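Long-range contact in APL1 (Anopheles gambiae, PDB 3O6N), which probably acts in mosquito complement-like immunity as the leucine-rich repeat partner of LRIM1 in a heterodimeric complex: residues K48-A62 and V71-D85. Residues are numbered along the deposited sequence; the frame is centred on the assembly and turned at random.
Sequences KIVTFKNSTMRKLPA and VELLNLNDLQIEEID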
loop_
_atom_site.group_PDB
_atom_site.type_symbol
_atom_site.label_atom_id
_atom_site.label_comp_id
_atom_site.label_asym_id
_atom_site.label_seq_id
_atom_site.Cartn_x
_atom_site.Cartn_y
_atom_site.Cartn_z
ATOM N N LYS A 48 -27.110 -14.607 13.371
ATOM C CA LYS A 48 -26.670 -13.821 12.223
ATOM C C LYS A 48 -25.160 -13.595 12.211
ATOM O O LYS A 48 -24.577 -13.319 11.164
ATOM C CB LYS A 48 -27.395 -12.474 12.198
ATOM C CG LYS A 48 -28.905 -12.580 12.061
ATOM C CD LYS A 48 -29.544 -11.202 12.013
ATOM C CE LYS A 48 -31.023 -11.286 11.679
ATOM N NZ LYS A 48 -31.622 -9.933 11.504
ATOM N N ILE A 49 -24.535 -13.704 13.378
ATOM C CA ILE A 49 -23.098 -13.479 13.500
ATOM C C ILE A 49 -22.422 -14.753 13.986
ATOM O O ILE A 49 -22.693 -15.230 15.087
ATOM C CB ILE A 49 -22.779 -12.330 14.477
ATOM C CG1 ILE A 49 -23.850 -11.236 14.400
ATOM C CG2 ILE A 49 -21.397 -11.762 14.200
ATOM C CD1 ILE A 49 -23.966 -10.574 13.051
ATOM N N VAL A 50 -21.546 -15.311 13.160
ATOM C CA VAL A 50 -20.955 -16.605 13.466
ATOM C C VAL A 50 -19.438 -16.551 13.511
ATOM O O VAL A 50 -18.794 -16.118 12.556
ATOM C CB VAL A 50 -21.379 -17.674 12.441
ATOM C CG1 VAL A 50 -20.595 -18.961 12.661
ATOM C CG2 VAL A 50 -22.874 -17.921 12.530
ATOM N N THR A 51 -18.872 -16.994 14.625
ATOM C CA THR A 51 -17.427 -17.106 14.740
ATOM C C THR A 51 -17.039 -18.382 15.477
ATOM O O THR A 51 -17.881 -19.038 16.089
ATOM C CB THR A 51 -16.810 -15.888 15.458
ATOM O OG1 THR A 51 -15.403 -15.857 15.201
ATOM C CG2 THR A 51 -17.045 -15.977 16.951
ATOM N N PHE A 52 -15.760 -18.728 15.402
ATOM C CA PHE A 52 -15.248 -19.940 16.020
ATOM C C PHE A 52 -14.131 -19.609 16.996
ATOM O O PHE A 52 -13.370 -18.665 16.783
ATOM C CB PHE A 52 -14.718 -20.892 14.949
ATOM C CG PHE A 52 -15.788 -21.467 14.070
ATOM C CD1 PHE A 52 -16.174 -22.790 14.205
ATOM C CD2 PHE A 52 -16.420 -20.683 13.120
ATOM C CE1 PHE A 52 -17.164 -23.323 13.401
ATOM C CE2 PHE A 52 -17.412 -21.211 12.315
ATOM C CZ PHE A 52 -17.784 -22.532 12.457
ATOM N N LYS A 53 -14.038 -20.387 18.069
ATOM C CA LYS A 53 -12.945 -20.240 19.024
ATOM C C LYS A 53 -12.301 -21.593 19.297
ATOM O O LYS A 53 -12.992 -22.599 19.447
ATOM C CB LYS A 53 -13.442 -19.608 20.326
ATOM C CG LYS A 53 -13.824 -18.143 20.193
ATOM C CD LYS A 53 -12.650 -17.321 19.686
ATOM C CE LYS A 53 -13.027 -15.859 19.511
ATOM N NZ LYS A 53 -11.900 -15.060 18.948
ATOM N N ASN A 54 -10.973 -21.613 19.346
ATOM C CA ASN A 54 -10.237 -22.841 19.606
ATOM C C ASN A 54 -10.707 -23.966 18.687
ATOM O O ASN A 54 -10.927 -25.095 19.129
ATOM C CB ASN A 54 -10.393 -23.247 21.072
ATOM C CG ASN A 54 -9.097 -23.738 21.683
ATOM O OD1 ASN A 54 -8.336 -24.469 21.049
ATOM N ND2 ASN A 54 -8.834 -23.330 22.919
ATOM N N SER A 55 -10.863 -23.649 17.405
ATOM C CA SER A 55 -11.402 -24.605 16.442
ATOM C C SER A 55 -10.501 -24.796 15.227
ATOM O O SER A 55 -9.704 -23.919 14.881
ATOM C CB SER A 55 -12.793 -24.167 15.979
ATOM O OG SER A 55 -13.696 -24.082 17.067
ATOM N N THR A 56 -10.639 -25.954 14.588
ATOM C CA THR A 56 -9.977 -26.240 13.322
ATOM C C THR A 56 -10.943 -26.956 12.377
ATOM O O THR A 56 -11.635 -27.897 12.770
ATOM C CB THR A 56 -8.724 -27.116 13.513
ATOM O OG1 THR A 56 -9.107 -28.415 13.978
ATOM C CG2 THR A 56 -7.774 -26.484 14.519
ATOM N N MET A 57 -10.996 -26.493 11.134
ATOM C CA MET A 57 -11.787 -27.149 10.104
ATOM C C MET A 57 -10.961 -27.234 8.833
ATOM O O MET A 57 -11.006 -26.334 7.995
ATOM C CB MET A 57 -13.084 -26.381 9.835
ATOM C CG MET A 57 -14.073 -26.386 10.992
ATOM S SD MET A 57 -15.710 -25.821 10.487
ATOM C CE MET A 57 -15.406 -24.087 10.167
ATOM N N ARG A 58 -10.201 -28.314 8.694
ATOM C CA ARG A 58 -9.272 -28.438 7.574
ATOM C C ARG A 58 -10.010 -28.486 6.235
ATOM O O ARG A 58 -9.476 -28.080 5.202
ATOM C CB ARG A 58 -8.339 -29.634 7.780
ATOM C CG ARG A 58 -7.702 -29.623 9.169
ATOM C CD ARG A 58 -6.376 -30.364 9.241
ATOM N NE ARG A 58 -5.898 -30.469 10.620
ATOM C CZ ARG A 58 -5.146 -29.557 11.235
ATOM N NH1 ARG A 58 -4.770 -28.454 10.601
ATOM N NH2 ARG A 58 -4.768 -29.748 12.493
ATOM N N LYS A 59 -11.247 -28.971 6.266
ATOM C CA LYS A 59 -12.154 -28.813 5.135
ATOM C C LYS A 59 -13.439 -28.165 5.633
ATOM O O LYS A 59 -14.043 -28.636 6.594
ATOM C CB LYS A 59 -12.457 -30.160 4.471
ATOM C CG LYS A 59 -13.506 -30.073 3.374
ATOM C CD LYS A 59 -13.651 -31.389 2.617
ATOM C CE LYS A 59 -14.669 -31.257 1.489
ATOM N NZ LYS A 59 -14.725 -32.473 0.631
ATOM N N LEU A 60 -13.843 -27.074 4.994
ATOM C CA LEU A 60 -15.086 -26.402 5.355
ATOM C C LEU A 60 -16.278 -27.197 4.824
ATOM O O LEU A 60 -16.437 -27.342 3.614
ATOM C CB LEU A 60 -15.106 -24.983 4.787
ATOM C CG LEU A 60 -16.307 -24.120 5.181
ATOM C CD1 LEU A 60 -16.278 -23.798 6.675
ATOM C CD2 LEU A 60 -16.342 -22.850 4.353
ATOM N N PRO A 61 -17.122 -27.714 5.732
ATOM C CA PRO A 61 -18.240 -28.591 5.357
ATOM C C PRO A 61 -19.497 -27.827 4.961
ATOM O O PRO A 61 -19.718 -26.714 5.431
ATOM C CB PRO A 61 -18.504 -29.371 6.648
ATOM C CG PRO A 61 -18.154 -28.395 7.734
ATOM C CD PRO A 61 -17.015 -27.545 7.193
ATOM N N ALA A 62 -20.318 -28.435 4.110
ATOM C CA ALA A 62 -21.601 -27.854 3.733
ATOM C C ALA A 62 -22.567 -27.822 4.918
ATOM O O ALA A 62 -23.502 -27.023 4.950
ATOM C CB ALA A 62 -22.212 -28.633 2.576
ATOM N N VAL A 71 -27.157 -16.478 8.342
ATOM C CA VAL A 71 -25.894 -15.841 8.694
ATOM C C VAL A 71 -25.648 -14.601 7.837
ATOM O O VAL A 71 -25.804 -14.636 6.617
ATOM C CB VAL A 71 -24.707 -16.812 8.530
ATOM C CG1 VAL A 71 -23.397 -16.119 8.884
ATOM C CG2 VAL A 71 -24.909 -18.054 9.396
ATOM N N GLU A 72 -25.271 -13.505 8.486
ATOM C CA GLU A 72 -24.977 -12.261 7.784
ATOM C C GLU A 72 -23.481 -11.977 7.811
ATOM O O GLU A 72 -22.919 -11.463 6.844
ATOM C CB GLU A 72 -25.751 -11.095 8.402
ATOM C CG GLU A 72 -27.262 -11.251 8.313
ATOM C CD GLU A 72 -28.008 -10.057 8.872
ATOM O OE1 GLU A 72 -27.374 -9.220 9.551
ATOM O OE2 GLU A 72 -29.230 -9.955 8.632
ATOM N N LEU A 73 -22.846 -12.322 8.926
ATOM C CA LEU A 73 -21.403 -12.183 9.073
ATOM C C LEU A 73 -20.796 -13.519 9.482
ATOM O O LEU A 73 -21.076 -14.035 10.563
ATOM C CB LEU A 73 -21.071 -11.111 10.114
ATOM C CG LEU A 73 -19.613 -10.647 10.218
ATOM C CD1 LEU A 73 -19.530 -9.320 10.957
ATOM C CD2 LEU A 73 -18.730 -11.694 10.886
ATOM N N LEU A 74 -19.968 -14.079 8.609
ATOM C CA LEU A 74 -19.333 -15.362 8.880
ATOM C C LEU A 74 -17.822 -15.192 9.021
ATOM O O LEU A 74 -17.132 -14.815 8.071
ATOM C CB LEU A 74 -19.658 -16.367 7.775
ATOM C CG LEU A 74 -19.050 -17.763 7.897
ATOM C CD1 LEU A 74 -19.545 -18.460 9.156
ATOM C CD2 LEU A 74 -19.375 -18.590 6.668
ATOM N N ASN A 75 -17.315 -15.467 10.216
ATOM C CA ASN A 75 -15.892 -15.340 10.487
ATOM C C ASN A 75 -15.202 -16.702 10.514
ATOM O O ASN A 75 -15.281 -17.431 11.503
ATOM C CB ASN A 75 -15.674 -14.599 11.808
ATOM C CG ASN A 75 -14.221 -14.241 12.043
ATOM O OD1 ASN A 75 -13.323 -14.813 11.425
ATOM N ND2 ASN A 75 -13.982 -13.291 12.943
ATOM N N LEU A 76 -14.535 -17.040 9.416
ATOM C CA LEU A 76 -13.778 -18.282 9.328
ATOM C C LEU A 76 -12.272 -18.011 9.312
ATOM O O LEU A 76 -11.494 -18.809 8.788
ATOM C CB LEU A 76 -14.187 -19.073 8.086
ATOM C CG LEU A 76 -15.681 -19.400 7.986
ATOM C CD1 LEU A 76 -16.029 -19.977 6.625
ATOM C CD2 LEU A 76 -16.100 -20.350 9.102
ATOM N N ASN A 77 -11.870 -16.881 9.886
ATOM C CA ASN A 77 -10.458 -16.529 9.980
ATOM C C ASN A 77 -9.666 -17.515 10.835
ATOM O O ASN A 77 -10.111 -17.898 11.918
ATOM C CB ASN A 77 -10.292 -15.120 10.558
ATOM C CG ASN A 77 -10.354 -14.043 9.502
ATOM O OD1 ASN A 77 -10.741 -14.290 8.362
ATOM N ND2 ASN A 77 -9.965 -12.831 9.879
ATOM N N ASP A 78 -8.498 -17.921 10.341
ATOM C CA ASP A 78 -7.573 -18.759 11.112
ATOM C C ASP A 78 -8.194 -20.054 11.644
ATOM O O ASP A 78 -8.024 -20.405 12.814
ATOM C CB ASP A 78 -6.964 -17.957 12.266
ATOM C CG ASP A 78 -5.827 -18.692 12.949
ATOM O OD1 ASP A 78 -5.140 -19.490 12.279
ATOM O OD2 ASP A 78 -5.618 -18.468 14.159
ATOM N N LEU A 79 -8.903 -20.766 10.775
ATOM C CA LEU A 79 -9.509 -22.046 11.136
ATOM C C LEU A 79 -8.704 -23.203 10.554
ATOM O O LEU A 79 -9.139 -24.354 10.591
ATOM C CB LEU A 79 -10.954 -22.114 10.632
ATOM C CG LEU A 79 -12.065 -21.661 11.585
ATOM C CD1 LEU A 79 -11.712 -20.365 12.285
ATOM C CD2 LEU A 79 -13.372 -21.521 10.834
ATOM N N GLN A 80 -7.534 -22.884 10.008
ATOM C CA GLN A 80 -6.676 -23.878 9.368
ATOM C C GLN A 80 -7.383 -24.612 8.225
ATOM O O GLN A 80 -7.200 -25.812 8.033
ATOM C CB GLN A 80 -6.121 -24.852 10.411
ATOM C CG GLN A 80 -5.338 -24.137 11.514
ATOM C CD GLN A 80 -4.772 -25.079 12.557
ATOM O OE1 GLN A 80 -4.091 -26.053 12.234
ATOM N NE2 GLN A 80 -5.048 -24.788 13.823
ATOM N N ILE A 81 -8.180 -23.871 7.460
ATOM C CA ILE A 81 -8.919 -24.431 6.332
ATOM C C ILE A 81 -8.005 -24.634 5.131
ATOM O O ILE A 81 -7.315 -23.707 4.709
ATOM C CB ILE A 81 -10.072 -23.499 5.901
ATOM C CG1 ILE A 81 -10.979 -23.183 7.092
ATOM C CG2 ILE A 81 -10.869 -24.110 4.740
ATOM C CD1 ILE A 81 -12.127 -22.264 6.749
ATOM N N GLU A 82 -8.012 -25.841 4.578
ATOM C CA GLU A 82 -7.217 -26.142 3.393
ATOM C C GLU A 82 -8.083 -26.281 2.148
ATOM O O GLU A 82 -7.622 -26.037 1.035
ATOM C CB GLU A 82 -6.414 -27.421 3.600
ATOM C CG GLU A 82 -5.420 -27.331 4.732
ATOM C CD GLU A 82 -4.700 -28.639 4.975
ATOM O OE1 GLU A 82 -4.213 -29.242 3.994
ATOM O OE2 GLU A 82 -4.633 -29.066 6.147
ATOM N N GLU A 83 -9.335 -26.682 2.339
ATOM C CA GLU A 83 -10.254 -26.859 1.222
ATOM C C GLU A 83 -11.675 -26.456 1.600
ATOM O O GLU A 83 -12.079 -26.574 2.759
ATOM C CB GLU A 83 -10.232 -28.309 0.727
ATOM C CG GLU A 83 -11.201 -28.586 -0.418
ATOM C CD GLU A 83 -11.096 -30.003 -0.946
ATOM O OE1 GLU A 83 -10.024 -30.623 -0.780
ATOM O OE2 GLU A 83 -12.088 -30.498 -1.524
ATOM N N ILE A 84 -12.423 -25.978 0.613
ATOM C CA ILE A 84 -13.815 -25.601 0.806
ATOM C C ILE A 84 -14.692 -26.595 0.058
ATOM O O ILE A 84 -14.510 -26.789 -1.140
ATOM C CB ILE A 84 -14.093 -24.207 0.212
ATOM C CG1 ILE A 84 -13.264 -23.135 0.917
ATOM C CG2 ILE A 84 -15.583 -23.881 0.282
ATOM C CD1 ILE A 84 -13.367 -21.768 0.258
ATOM N N ASP A 85 -15.636 -27.228 0.751
ATOM C CA ASP A 85 -16.548 -28.149 0.078
ATOM C C ASP A 85 -17.258 -27.419 -1.051
ATOM O O ASP A 85 -17.649 -26.266 -0.898
ATOM C CB ASP A 85 -17.576 -28.725 1.051
ATOM C CG ASP A 85 -18.472 -29.762 0.399
ATOM O OD1 ASP A 85 -18.066 -30.941 0.338
ATOM O OD2 ASP A 85 -19.577 -29.400 -0.063
HETATM O O HOH W 1 -13.732 -17.439 13.728
HETATM O O HOH W 2 -7.338 -22.867 14.024
HETATM O O HOH W 3 -4.907 -27.168 8.051
#
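Leu-60 packs against Leu-76 where two successive coils of the leucine-rich repeat solenoid stack, residues 48-62 on 71-85; Leu-60, Arg-58 and Leu-79 bury the most surface. Strands 49-53 and 73-75 run parallel, with axes 4.9 Å apart at closest approach, and strands 59-60 and 83-84 pair parallel farther along each coil. Leu-60 is fixed through both backbone polar atoms, N donating to Glu-83 O and O accepting from Asp-85 N. With CG anti to the backbone N (chi1 -175°), its CD2 reaches Leu-76 CD1 at 3.7 Å within the hydrophobic core. Leu-76 presents its other methyl, CD2, to Phe-52 CE2 at 3.6 Å. Over one face of that ring lies Leu-79 CD2, 4.2 Å from the Phe-52 centroid and 24° off the normal, a CH-pi contact; Met-57 CE sits over the same face, also displaced toward the rim, and Phe-23 of strand 21-24 meets this ring too. On the partly exposed side, the extended Arg-58 chain carries NH1 to Gln-80 OE1, a 3.0 Å bond bent to 149° whose donor stands above the amide plane rather than on a lone pair. Water 3 lies in the guanidinium plane, accepting from Arg-58 NH1 at 2.9 Å and donating to both Gln-80 O and Glu-82 OE2. It thereby bridges Arg-58 and Glu-82, whose nearest charged atoms, NH1 and OE2, remain 4.5 Å apart.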